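Local coordinates for protein putative antibiotic biosynthesis monooxygenase (Bordetella bronchiseptica, PDB 3GZ7) that is of unknown function but belongs to the antibiotic biosynthesis monooxygenase family and forms a dimeric alpha-beta barrel, and so may act as an oxygenase, at residues P46-A51 with L71-E76; S26-P31 with C101-P106. All blocks are in the same frame, centred on the assembly; numbering follows the deposited sequence.

Contact 1: residues P46-A51 with L71-E76; sequences PLFMRA and LVVDWE
F48, near the C-terminal end of helix 34-49, lowers its ring into a hollow of the sheet lined by three alternate residues of one strand, L71, V73 and W75. The ring is the bump. Its far corner meets L71, CZ lying 3.9 Å from CD2, and the two side chains approach from opposite directions. V73 comes to the ring obliquely, and its two methyls divide the work: CG1 reaches CD1, while CG2 faces CE1 at 4.1 Å. CD1 is shared, for CZ2 of W75 also lies 4.0 Å from it, at the phenyl edge and in the ring plane. A chi1 of -60° carries the indole off the strand, and chi2 of 104° turns its six-membered ring to the helix. There a second, smaller bump meets it, A51 CB sitting at the indole edge, 3.7 Å from CH2. V73 CG1 also lies above the indole plane, offset toward the rim, so two alternate side chains of the strand pack on each other. NE1 of W75 is satisfied by E23, F85 stacks on F48, and W94 meets F48 edge-to-face. Helix-on-sheet packing of this kind, apolar and buried, is what closes the core of a ferredoxin-like alpha+beta fold, the unit of dimeric alpha-beta barrels.

Contact 2: residues S26-P31 with C101-P106; sequences SILVQP and CFAEPP
V29 and F102 face each other in a single beta bridge, where the chain running on from strand 21-28 meets the loop leading from helix 89-98 to strand 107-113, an outermost strand of the sheet within this chain of ferredoxin-like fold. The backbone bonds flank that pair. A103 N donates to L28 O over 2.8 Å, and Q30 N donates to C101 O over 3.0 Å. That same C101 oxygen also receives a CA-H...O contact from V29.

One side chain joins the polar set. A chi1 of -73° lays CG of Q30 along the loop, and the extended chain beyond it carries NE2 to F102 O at 3.0 Å. The acceptor lies in the plane of the Q30 amide, yet NE2 stands above the F102 carbonyl plane, 44° out of it, rather than on a lone pair. Q30 thus grips the loop twice, by its backbone N and by its amide, on carbonyls of consecutive residues.

Apolar contacts lie on two sides of the strand. On the buried side the branches of I27 part: CG2, anti to the backbone N, comes obliquely to the F102 ring, 3.5 Å from CE1, whereas CG1 meets P106 CG at 3.9 Å. P106 CG in turn lies above the plane of the F102 ring, offset toward its rim, so I27, F102 and P106 pack as a cluster. F37, from helix 34-49, also touches I27 and F102. On the other side L28 CD2 lies against A103 CB at 3.9 Å.

Further along, where the loop bows away from the strand, a water bridges the two backbones: it accepts from L28 N at 2.8 Å and donates to E104 O at 2.7 Å.

Overall arrangement
Contacts 1 and 2 lie on opposite sides of the chain's centre, their own centres about 19 Å apart, and illustrate two ways of packing against one sheet: a helix set on its face and a loop laid along segment 26-31. Strands 68-75 and 21-28 are neighbours, and the contacts meet there, L71 CB lying 3.9 Å from I27 CD1. Along the chain contact 1 is nested within the loop that contact 2 closes. A bound citrate, probably from the crystallisation liquor, is near both, about 3 Å from the L71 side chain and about 4 Å from that of F102; it may mark a pocket between them.

Contact 1: residues P46-A51 with L71-E76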
# COMPACT_ATOMS: atom_id res chain seq x y z
N PRO A 46 -17.86 -4.13 8.14
CA PRO A 46 -19.22 -3.95 7.57
C PRO A 46 -19.73 -2.50 7.41
O PRO A 46 -20.53 -2.23 6.51
CB PRO A 46 -20.11 -4.71 8.56
CG PRO A 46 -19.22 -5.70 9.17
CD PRO A 46 -17.90 -5.02 9.31
N LEU A 47 -19.29 -1.59 8.28
CA LEU A 47 -19.49 -0.14 8.08
C LEU A 47 -18.97 0.33 6.76
O LEU A 47 -19.63 1.13 6.07
CB LEU A 47 -18.79 0.69 9.19
CG LEU A 47 -19.34 0.54 10.61
CD1 LEU A 47 -18.55 1.33 11.71
CD2 LEU A 47 -20.82 0.89 10.60
N PHE A 48 -17.76 -0.09 6.43
CA PHE A 48 -17.16 0.26 5.14
C PHE A 48 -17.85 -0.45 3.95
O PHE A 48 -18.15 0.20 2.95
CB PHE A 48 -15.66 -0.09 5.11
CG PHE A 48 -14.77 0.92 5.81
CD1 PHE A 48 -14.30 2.04 5.14
CD2 PHE A 48 -14.36 0.71 7.11
CE1 PHE A 48 -13.46 2.94 5.76
CE2 PHE A 48 -13.53 1.63 7.72
CZ PHE A 48 -13.09 2.74 7.04
N MSE A 49 -18.08 -1.76 4.05
CA MSE A 49 -18.67 -2.57 2.95
C MSE A 49 -20.00 -2.03 2.51
O MSE A 49 -20.31 -2.00 1.32
CB MSE A 49 -18.86 -4.06 3.35
CG MSE A 49 -17.58 -4.86 3.68
SE MSE A 49 -16.23 -4.91 2.26
CE MSE A 49 -17.06 -6.14 0.94
N ARG A 50 -20.80 -1.62 3.48
CA ARG A 50 -22.07 -0.95 3.18
C ARG A 50 -21.96 0.56 2.82
O ARG A 50 -22.97 1.18 2.48
CB ARG A 50 -23.08 -1.16 4.31
CG ARG A 50 -22.98 -0.19 5.42
CD ARG A 50 -23.68 -0.75 6.64
NE ARG A 50 -23.71 0.19 7.75
CZ ARG A 50 -23.92 -0.17 9.01
NH1 ARG A 50 -24.11 -1.44 9.33
NH2 ARG A 50 -23.95 0.73 9.96
N ALA A 51 -20.76 1.16 2.85
CA ALA A 51 -20.61 2.56 2.43
C ALA A 51 -20.84 2.67 0.93
O ALA A 51 -20.53 1.74 0.17
CB ALA A 51 -19.24 3.09 2.78
N LEU A 71 -4.56 0.39 6.23
CA LEU A 71 -5.91 0.05 5.75
C LEU A 71 -5.98 0.38 4.27
O LEU A 71 -5.66 1.50 3.91
CB LEU A 71 -6.99 0.80 6.51
CG LEU A 71 -8.43 0.28 6.46
CD1 LEU A 71 -8.60 -0.99 7.37
CD2 LEU A 71 -9.41 1.39 6.88
N VAL A 72 -6.40 -0.60 3.46
CA VAL A 72 -6.61 -0.41 2.01
C VAL A 72 -8.08 -0.61 1.72
O VAL A 72 -8.63 -1.68 2.02
CB VAL A 72 -5.70 -1.37 1.18
CG1 VAL A 72 -5.88 -1.18 -0.35
CG2 VAL A 72 -4.25 -1.18 1.61
N VAL A 73 -8.75 0.46 1.24
CA VAL A 73 -10.19 0.47 1.00
C VAL A 73 -10.43 0.74 -0.47
O VAL A 73 -9.87 1.67 -1.02
CB VAL A 73 -10.92 1.54 1.86
CG1 VAL A 73 -12.40 1.42 1.69
CG2 VAL A 73 -10.55 1.38 3.33
N ASP A 74 -11.26 -0.10 -1.10
CA ASP A 74 -11.61 0.06 -2.52
C ASP A 74 -12.84 0.92 -2.65
O ASP A 74 -13.86 0.60 -2.08
CB ASP A 74 -11.81 -1.30 -3.19
CG ASP A 74 -10.60 -2.21 -3.00
OD1 ASP A 74 -9.52 -1.93 -3.54
OD2 ASP A 74 -10.70 -3.16 -2.22
N TRP A 75 -12.68 2.04 -3.37
CA TRP A 75 -13.72 3.01 -3.69
C TRP A 75 -13.87 3.18 -5.19
O TRP A 75 -12.91 3.13 -5.94
CB TRP A 75 -13.38 4.37 -3.05
CG TRP A 75 -13.25 4.37 -1.52
CD1 TRP A 75 -12.08 4.40 -0.77
CD2 TRP A 75 -14.33 4.34 -0.57
NE1 TRP A 75 -12.39 4.42 0.56
CE2 TRP A 75 -13.75 4.35 0.72
CE3 TRP A 75 -15.73 4.28 -0.68
CZ2 TRP A 75 -14.52 4.32 1.88
CZ3 TRP A 75 -16.49 4.23 0.46
CH2 TRP A 75 -15.88 4.24 1.74
N GLU A 76 -15.10 3.40 -5.63
CA GLU A 76 -15.35 3.72 -7.04
C GLU A 76 -14.76 5.06 -7.44
O GLU A 76 -14.19 5.19 -8.52
CB GLU A 76 -16.85 3.69 -7.36
CG GLU A 76 -17.44 2.28 -7.45
CD GLU A 76 -19.00 2.26 -7.45
OE1 GLU A 76 -19.61 3.30 -7.78
OE2 GLU A 76 -19.60 1.20 -7.14

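Contact 2: residues S26-P31 with C101-P106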
# COMPACT_ATOMS: atom_id res chain seq x y z
N SER A 26 -2.33 4.99 6.45
CA SER A 26 -1.20 4.52 7.25
C SER A 26 -1.47 4.88 8.67
O SER A 26 -1.52 6.07 9.02
CB SER A 26 0.12 5.15 6.88
OG SER A 26 0.15 5.37 5.49
N ILE A 27 -1.63 3.85 9.48
CA ILE A 27 -2.07 4.00 10.85
C ILE A 27 -0.90 3.67 11.79
O ILE A 27 -0.14 2.73 11.52
CB ILE A 27 -3.28 3.06 11.10
CG1 ILE A 27 -4.41 3.43 10.12
CG2 ILE A 27 -3.74 3.13 12.55
CD1 ILE A 27 -5.29 2.28 9.70
N LEU A 28 -0.69 4.47 12.83
CA LEU A 28 0.22 4.11 13.90
C LEU A 28 -0.60 3.87 15.19
O LEU A 28 -1.31 4.76 15.67
CB LEU A 28 1.30 5.18 14.13
CG LEU A 28 2.30 4.95 15.28
CD1 LEU A 28 3.29 3.82 14.95
CD2 LEU A 28 3.06 6.26 15.62
N VAL A 29 -0.52 2.65 15.72
CA VAL A 29 -1.29 2.25 16.87
C VAL A 29 -0.45 2.50 18.12
O VAL A 29 0.75 2.29 18.13
CB VAL A 29 -1.69 0.76 16.76
CG1 VAL A 29 -2.06 0.19 18.06
CG2 VAL A 29 -2.86 0.58 15.79
N GLN A 30 -1.09 2.99 19.17
CA GLN A 30 -0.49 3.13 20.49
C GLN A 30 0.08 1.78 21.00
O GLN A 30 -0.56 0.72 20.84
CB GLN A 30 -1.53 3.63 21.48
CG GLN A 30 -1.91 5.04 21.33
CD GLN A 30 -2.89 5.48 22.42
OE1 GLN A 30 -2.68 5.20 23.59
NE2 GLN A 30 -3.95 6.20 22.03
N PRO A 31 1.27 1.83 21.64
CA PRO A 31 1.95 0.62 22.11
C PRO A 31 1.02 -0.24 22.94
O PRO A 31 0.37 0.29 23.84
CB PRO A 31 3.06 1.18 23.00
CG PRO A 31 3.33 2.58 22.47
CD PRO A 31 2.02 3.06 21.96
N CYS A 101 -7.40 3.79 19.72
CA CYS A 101 -6.23 3.00 19.41
C CYS A 101 -5.15 3.79 18.75
O CYS A 101 -4.01 3.39 18.84
CB CYS A 101 -6.59 1.84 18.48
SG CYS A 101 -7.76 0.72 19.26
N PHE A 102 -5.49 4.89 18.08
CA PHE A 102 -4.52 5.65 17.29
C PHE A 102 -3.52 6.39 18.15
O PHE A 102 -3.87 6.93 19.16
CB PHE A 102 -5.25 6.67 16.41
CG PHE A 102 -6.15 6.06 15.34
CD1 PHE A 102 -5.98 4.76 14.90
CD2 PHE A 102 -7.12 6.83 14.74
CE1 PHE A 102 -6.80 4.23 13.90
CE2 PHE A 102 -7.94 6.29 13.75
CZ PHE A 102 -7.77 5.01 13.33
N ALA A 103 -2.26 6.44 17.73
CA ALA A 103 -1.21 7.23 18.41
C ALA A 103 -1.28 8.67 17.88
O ALA A 103 -1.06 9.63 18.63
CB ALA A 103 0.14 6.64 18.20
N GLU A 104 -1.68 8.80 16.60
CA GLU A 104 -1.95 10.08 15.94
C GLU A 104 -2.93 9.85 14.74
O GLU A 104 -3.23 8.70 14.40
CB GLU A 104 -0.65 10.66 15.43
CG GLU A 104 -0.02 9.76 14.39
CD GLU A 104 1.09 10.40 13.60
OE1 GLU A 104 1.48 11.53 13.93
OE2 GLU A 104 1.55 9.74 12.63
N PRO A 105 -3.44 10.92 14.11
CA PRO A 105 -4.34 10.71 12.96
C PRO A 105 -3.60 10.02 11.84
O PRO A 105 -2.42 10.33 11.57
CB PRO A 105 -4.78 12.14 12.55
CG PRO A 105 -4.64 12.96 13.82
CD PRO A 105 -3.34 12.36 14.45
N PRO A 106 -4.25 9.02 11.22
CA PRO A 106 -3.64 8.31 10.10
C PRO A 106 -3.30 9.24 8.96
O PRO A 106 -3.96 10.25 8.78
CB PRO A 106 -4.75 7.31 9.70
CG PRO A 106 -5.45 7.04 10.97
CD PRO A 106 -5.52 8.41 11.62
O HOH W 1 -1.97 6.92 12.74